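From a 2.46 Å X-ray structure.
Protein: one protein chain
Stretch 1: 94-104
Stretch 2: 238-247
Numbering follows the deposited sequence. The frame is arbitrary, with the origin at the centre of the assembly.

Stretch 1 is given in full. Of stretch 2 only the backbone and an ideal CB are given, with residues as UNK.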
ATOM      1  N   VAL A  94      -0.995  27.082  25.206  1.00 31.46           N
ATOM      2  CA  VAL A  94      -1.145  25.624  25.332  1.00 30.50           C
ATOM      3  C   VAL A  94      -1.821  25.081  24.060  1.00 35.33           C
ATOM      4  O   VAL A  94      -1.346  24.100  23.477  1.00 34.50           O
ATOM      5  CB  VAL A  94      -1.928  25.236  26.625  1.00 34.18           C
ATOM      6  CG1 VAL A  94      -2.267  23.749  26.654  1.00 33.02           C
ATOM      7  CG2 VAL A  94      -1.160  25.632  27.886  1.00 34.73           C
ATOM      8  N   LEU A  95      -2.910  25.740  23.625  1.00 32.83           N
ATOM      9  CA  LEU A  95      -3.656  25.374  22.425  1.00 32.03           C
ATOM     10  C   LEU A  95      -2.833  25.641  21.156  1.00 36.96           C
ATOM     11  O   LEU A  95      -2.837  24.793  20.266  1.00 36.72           O
ATOM     12  CB  LEU A  95      -4.998  26.126  22.381  1.00 32.45           C
ATOM     13  CG  LEU A  95      -5.954  25.877  21.205  1.00 36.21           C
ATOM     14  CD1 LEU A  95      -6.152  24.384  20.924  1.00 35.17           C
ATOM     15  CD2 LEU A  95      -7.290  26.470  21.508  1.00 39.07           C
ATOM     16  N   ASP A  96      -2.114  26.786  21.081  1.00 34.21           N
ATOM     17  CA  ASP A  96      -1.278  27.140  19.929  1.00 33.88           C
ATOM     18  C   ASP A  96      -0.186  26.096  19.696  1.00 34.98           C
ATOM     19  O   ASP A  96       0.048  25.719  18.548  1.00 33.54           O
ATOM     20  CB  ASP A  96      -0.653  28.537  20.094  1.00 37.84           C
ATOM     21  CG  ASP A  96      -1.628  29.695  19.923  1.00 59.53           C
ATOM     22  OD1 ASP A  96      -2.495  29.620  19.016  1.00 62.29           O
ATOM     23  OD2 ASP A  96      -1.512  30.687  20.682  1.00 67.82           O
ATOM     24  N   ALA A  97       0.446  25.609  20.786  1.00 30.74           N
ATOM     25  CA  ALA A  97       1.493  24.587  20.753  1.00 29.54           C
ATOM     26  C   ALA A  97       0.928  23.259  20.278  1.00 32.57           C
ATOM     27  O   ALA A  97       1.590  22.541  19.529  1.00 31.34           O
ATOM     28  CB  ALA A  97       2.110  24.426  22.128  1.00 30.58           C
ATOM     29  N   ALA A  98      -0.305  22.946  20.704  1.00 29.63           N
ATOM     30  CA  ALA A  98      -1.012  21.733  20.318  1.00 28.79           C
ATOM     31  C   ALA A  98      -1.387  21.770  18.834  1.00 32.14           C
ATOM     32  O   ALA A  98      -1.085  20.810  18.128  1.00 31.38           O
ATOM     33  CB  ALA A  98      -2.254  21.557  21.174  1.00 29.76           C
ATOM     34  N   THR A  99      -1.995  22.886  18.357  1.00 28.92           N
ATOM     35  CA  THR A  99      -2.434  23.065  16.962  1.00 28.35           C
ATOM     36  C   THR A  99      -1.262  23.049  15.976  1.00 30.62           C
ATOM     37  O   THR A  99      -1.404  22.487  14.888  1.00 29.71           O
ATOM     38  CB  THR A  99      -3.250  24.353  16.780  1.00 39.45           C
ATOM     39  OG1 THR A  99      -2.480  25.471  17.215  1.00 44.29           O
ATOM     40  CG2 THR A  99      -4.589  24.312  17.497  1.00 37.48           C
ATOM     41  N   THR A 100      -0.112  23.644  16.359  1.00 26.19           N
ATOM     42  CA  THR A 100       1.109  23.698  15.551  1.00 25.14           C
ATOM     43  C   THR A 100       1.592  22.278  15.278  1.00 28.57           C
ATOM     44  O   THR A 100       2.011  21.997  14.158  1.00 28.71           O
ATOM     45  CB  THR A 100       2.172  24.570  16.241  1.00 28.49           C
ATOM     46  OG1 THR A 100       1.650  25.892  16.350  1.00 28.95           O
ATOM     47  CG2 THR A 100       3.493  24.622  15.484  1.00 24.72           C
ATOM     48  N   GLU A 101       1.485  21.380  16.274  1.00 24.35           N
ATOM     49  CA  GLU A 101       1.870  19.978  16.134  1.00 23.47           C
ATOM     50  C   GLU A 101       0.906  19.245  15.207  1.00 27.06           C
ATOM     51  O   GLU A 101       1.353  18.401  14.434  1.00 26.93           O
ATOM     52  CB  GLU A 101       1.956  19.285  17.497  1.00 25.08           C
ATOM     53  CG  GLU A 101       3.152  19.736  18.322  1.00 36.78           C
ATOM     54  CD  GLU A 101       4.519  19.455  17.729  1.00 60.60           C
ATOM     55  OE1 GLU A 101       4.929  18.272  17.705  1.00 55.66           O
ATOM     56  OE2 GLU A 101       5.180  20.423  17.290  1.00 57.46           O
ATOM     57  N   VAL A 102      -0.403  19.593  15.258  1.00 23.12           N
ATOM     58  CA  VAL A 102      -1.453  19.028  14.394  1.00 22.12           C
ATOM     59  C   VAL A 102      -1.146  19.432  12.953  1.00 26.05           C
ATOM     60  O   VAL A 102      -1.065  18.576  12.076  1.00 24.95           O
ATOM     61  CB  VAL A 102      -2.887  19.486  14.819  1.00 25.91           C
ATOM     62  CG1 VAL A 102      -3.959  19.012  13.837  1.00 25.19           C
ATOM     63  CG2 VAL A 102      -3.222  19.032  16.227  1.00 25.86           C
ATOM     64  N   ASN A 103      -0.933  20.740  12.740  1.00 23.34           N
ATOM     65  CA  ASN A 103      -0.667  21.346  11.445  1.00 23.09           C
ATOM     66  C   ASN A 103       0.670  20.901  10.853  1.00 28.32           C
ATOM     67  O   ASN A 103       0.728  20.660   9.650  1.00 28.01           O
ATOM     68  CB  ASN A 103      -0.735  22.867  11.547  1.00 20.97           C
ATOM     69  CG  ASN A 103      -2.103  23.386  11.945  1.00 35.73           C
ATOM     70  OD1 ASN A 103      -3.142  22.771  11.686  1.00 27.96           O
ATOM     71  ND2 ASN A 103      -2.135  24.535  12.595  1.00 29.11           N
ATOM     72  N   SER A 104       1.719  20.765  11.685  1.00 25.56           N
ATOM     73  CA  SER A 104       3.058  20.343  11.261  1.00 25.36           C
ATOM     74  C   SER A 104       3.054  18.893  10.778  1.00 29.08           C
ATOM     75  O   SER A 104       3.625  18.591   9.726  1.00 29.04           O
ATOM     76  CB  SER A 104       4.058  20.511  12.402  1.00 29.33           C
ATOM     77  OG  SER A 104       5.391  20.355  11.948  1.00 41.26           O
ATOM     78  N   UNK A 238     -10.185  14.714   9.238  1.00 27.18           N
ATOM     79  CA  UNK A 238      -9.268  14.419  10.345  1.00 26.20           C
ATOM     80  C   UNK A 238      -8.622  15.727  10.842  1.00 30.00           C
ATOM     81  O   UNK A 238      -8.644  15.983  12.042  1.00 29.74           O
ATOM     82  CB  UNK A 238      -8.196  13.420   9.907  1.00 26.20           C
ATOM     83  N   UNK A 239      -8.106  16.566   9.918  1.00 26.38           N
ATOM     84  CA  UNK A 239      -7.459  17.839  10.239  1.00 26.25           C
ATOM     85  C   UNK A 239      -8.411  18.787  10.965  1.00 31.69           C
ATOM     86  O   UNK A 239      -8.004  19.406  11.945  1.00 32.93           O
ATOM     87  CB  UNK A 239      -6.937  18.502   8.963  1.00 26.25           C
ATOM     88  N   UNK A 240      -9.673  18.866  10.514  1.00 28.04           N
ATOM     89  CA  UNK A 240     -10.695  19.725  11.107  1.00 28.38           C
ATOM     90  C   UNK A 240     -11.155  19.191  12.468  1.00 32.58           C
ATOM     91  O   UNK A 240     -11.336  19.983  13.394  1.00 33.66           O
ATOM     92  CB  UNK A 240     -11.891  19.850  10.161  1.00 28.38           C
ATOM     93  N   UNK A 241     -11.326  17.860  12.592  1.00 27.75           N
ATOM     94  CA  UNK A 241     -11.770  17.196  13.821  1.00 27.20           C
ATOM     95  C   UNK A 241     -10.707  17.235  14.916  1.00 30.21           C
ATOM     96  O   UNK A 241     -11.072  17.393  16.080  1.00 30.55           O
ATOM     97  CB  UNK A 241     -12.148  15.743  13.524  1.00 27.20           C
ATOM     98  N   UNK A 242      -9.411  17.077  14.570  1.00 25.89           N
ATOM     99  CA  UNK A 242      -8.330  17.112  15.564  1.00 25.62           C
ATOM    100  C   UNK A 242      -8.148  18.564  16.055  1.00 30.84           C
ATOM    101  O   UNK A 242      -7.951  18.752  17.250  1.00 30.99           O
ATOM    102  CB  UNK A 242      -7.028  16.569  14.972  1.00 25.62           C
ATOM    103  N   UNK A 243      -8.265  19.576  15.161  1.00 28.00           N
ATOM    104  CA  UNK A 243      -8.168  21.005  15.522  1.00 28.50           C
ATOM    105  C   UNK A 243      -9.268  21.401  16.516  1.00 34.78           C
ATOM    106  O   UNK A 243      -8.968  21.990  17.553  1.00 36.23           O
ATOM    107  CB  UNK A 243      -8.261  21.878  14.269  1.00 28.50           C
ATOM    108  N   UNK A 244     -10.536  21.071  16.194  1.00 32.10           N
ATOM    109  CA  UNK A 244     -11.711  21.362  17.023  1.00 33.16           C
ATOM    110  C   UNK A 244     -11.688  20.548  18.317  1.00 38.11           C
ATOM    111  O   UNK A 244     -12.070  21.056  19.375  1.00 39.19           O
ATOM    112  CB  UNK A 244     -12.996  21.072  16.245  1.00 33.16           C
ATOM    113  N   UNK A 245     -11.235  19.300  18.207  1.00 33.98           N
ATOM    114  CA  UNK A 245     -11.125  18.362  19.315  1.00 33.96           C
ATOM    115  C   UNK A 245     -10.045  18.720  20.313  1.00 38.93           C
ATOM    116  O   UNK A 245     -10.266  18.586  21.517  1.00 39.66           O
ATOM    117  CB  UNK A 245     -10.861  16.956  18.774  1.00 33.96           C
ATOM    118  N   UNK A 246      -8.874  19.189  19.833  1.00 35.34           N
ATOM    119  CA  UNK A 246      -7.775  19.583  20.717  1.00 35.69           C
ATOM    120  C   UNK A 246      -8.145  20.906  21.416  1.00 40.58           C
ATOM    121  O   UNK A 246      -7.796  21.069  22.582  1.00 40.73           O
ATOM    122  CB  UNK A 246      -6.469  19.725  19.933  1.00 35.69           C
ATOM    123  N   UNK A 247      -8.929  21.790  20.746  1.00 37.46           N
ATOM    124  CA  UNK A 247      -9.423  23.048  21.325  1.00 38.00           C
ATOM    125  C   UNK A 247     -10.386  22.754  22.476  1.00 42.14           C
ATOM    126  O   UNK A 247     -10.450  23.523  23.439  1.00 42.92           O
ATOM    127  CB  UNK A 247     -10.114  23.901  20.259  1.00 38.00           C
TER

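The two helices pack nearly antiparallel, at 163° with a closest axial approach of 9.9 Å, and in this register position 247 lies beside Leu95 (CA to CA 6.3 Å) and the start of stretch 2 near Asn103.

At position 238 no atom of stretch 1 lies within 5.5 Å of the ideal CB, so the contact sets little constraint; the residue is Val238, which makes no contact with stretch 1. Position 239 has its CA-to-CB bond sideways and nothing within that same radius, but a longer side chain could reach Val102 and Asn103. Leucine, methionine or a long polar chain would suit. It is Leu239, whose CD1 comes 4.1 Å from Val102 CG1 and 3.8 Å from Asn103 OD1.

Position 240 points away and position 241 is out of reach; helix-compatible polar residues are plausible at both, and Gln240 and Asn241 are found, neither touching stretch 1.

Position 242 points toward stretch 1, its ideal CB 4.1 Å from Val102 CG1. The methyl surface and the short distance favour a small or medium apolar side chain such as alanine, valine or isoleucine. Val242 (chi1 t) places CG1 3.7 Å from Val102 CG2.

Position 243 points sideways, with the ideal CB 5.2 Å from Val102 CG1 and 5.5 Å from Thr99 CG2, and the amide of Asn103 farther along. A long side chain with an aliphatic stem and a polar end would use both features; lysine, glutamine or arginine could qualify. Arg243 extends with chi2 to chi4 all near 180°. Its CG lies 4.3 Å from Val102 CG1, and both NE and NH2 donate hydrogen bonds to Asn103 OD1, each 2.9 Å long. The acceptor lies at the guanidinium edge, near its plane, which lets one oxygen receive both bonds.

Position 244 points away, where a small polar residue is acceptable; Ser244 OG bonds back to Gln240 O (2.9 Å). At 245 the helical phi/psi of -70/-40 does not itself demand glycine, but an ideal CB would sit 2.7 Å from Asn241 O, favouring the absence of a side chain. The residue is Gly245.

Position 246 points toward a hollow lined by Leu95, Ala98 and Val102, where the small Ala98 leaves room. Leucine, isoleucine or methionine would fit. Ile246 brings CG1 to 3.6 Å from Ala98 CB, while its CG2 lies 4.0 Å from Leu95 CD1 and 4.5 Å from Val102 CG2.

Position 247 points sideways, its ideal CB already 4.0 Å from Leu95 CD2, so small residues such as serine or alanine suit. Ser247 packs OG 3.4 Å from Leu95 CD2, a van der Waals contact with a methyl group.

Stretch 2 238-247: VLQNVRSGIS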
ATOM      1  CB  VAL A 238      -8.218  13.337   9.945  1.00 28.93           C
ATOM      2  CG1 VAL A 238      -6.993  13.357  10.857  1.00 28.91           C
ATOM      3  CG2 VAL A 238      -8.845  11.948   9.937  1.00 28.27           C
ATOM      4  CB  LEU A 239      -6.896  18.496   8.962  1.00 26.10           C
ATOM      5  CG  LEU A 239      -6.281  19.902   9.074  1.00 30.80           C
ATOM      6  CD1 LEU A 239      -5.050  19.915   9.951  1.00 31.11           C
ATOM      7  CD2 LEU A 239      -5.943  20.450   7.718  1.00 32.43           C
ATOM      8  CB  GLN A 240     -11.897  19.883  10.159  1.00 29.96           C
ATOM      9  CG  GLN A 240     -11.590  20.623   8.845  1.00 49.77           C
ATOM     10  CD  GLN A 240     -11.048  22.028   9.015  1.00 75.38           C
ATOM     11  OE1 GLN A 240     -11.526  22.825   9.833  1.00 74.92           O
ATOM     12  NE2 GLN A 240     -10.032  22.362   8.234  1.00 66.23           N
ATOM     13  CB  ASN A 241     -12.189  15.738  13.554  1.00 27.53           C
ATOM     14  CG  ASN A 241     -13.481  15.560  12.780  1.00 49.58           C
ATOM     15  OD1 ASN A 241     -14.211  16.512  12.470  1.00 42.76           O
ATOM     16  ND2 ASN A 241     -13.790  14.315  12.440  1.00 41.84           N
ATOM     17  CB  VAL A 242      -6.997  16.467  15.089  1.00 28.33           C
ATOM     18  CG1 VAL A 242      -5.926  16.531  16.177  1.00 28.28           C
ATOM     19  CG2 VAL A 242      -7.215  15.018  14.681  1.00 27.38           C
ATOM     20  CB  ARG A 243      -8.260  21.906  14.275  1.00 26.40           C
ATOM     21  CG  ARG A 243      -6.958  22.092  13.516  1.00 30.01           C
ATOM     22  CD  ARG A 243      -7.246  22.637  12.134  1.00 31.77           C
ATOM     23  NE  ARG A 243      -6.030  22.960  11.393  1.00 32.03           N
ATOM     24  CZ  ARG A 243      -6.003  23.398  10.138  1.00 41.67           C
ATOM     25  NH1 ARG A 243      -7.138  23.538   9.458  1.00 31.08           N
ATOM     26  NH2 ARG A 243      -4.856  23.680   9.547  1.00 25.07           N
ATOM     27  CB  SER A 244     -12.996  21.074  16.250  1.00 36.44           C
ATOM     28  OG  SER A 244     -13.000  21.723  14.989  1.00 44.99           O
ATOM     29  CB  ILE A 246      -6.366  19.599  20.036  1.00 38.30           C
ATOM     30  CG1 ILE A 246      -5.226  19.470  21.075  1.00 38.61           C
ATOM     31  CG2 ILE A 246      -6.142  20.794  19.092  1.00 39.33           C
ATOM     32  CD1 ILE A 246      -5.056  18.112  21.704  1.00 42.47           C
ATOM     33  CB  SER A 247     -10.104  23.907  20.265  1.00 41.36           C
ATOM     34  OG  SER A 247     -10.403  25.197  20.774  1.00 49.79           O
TER
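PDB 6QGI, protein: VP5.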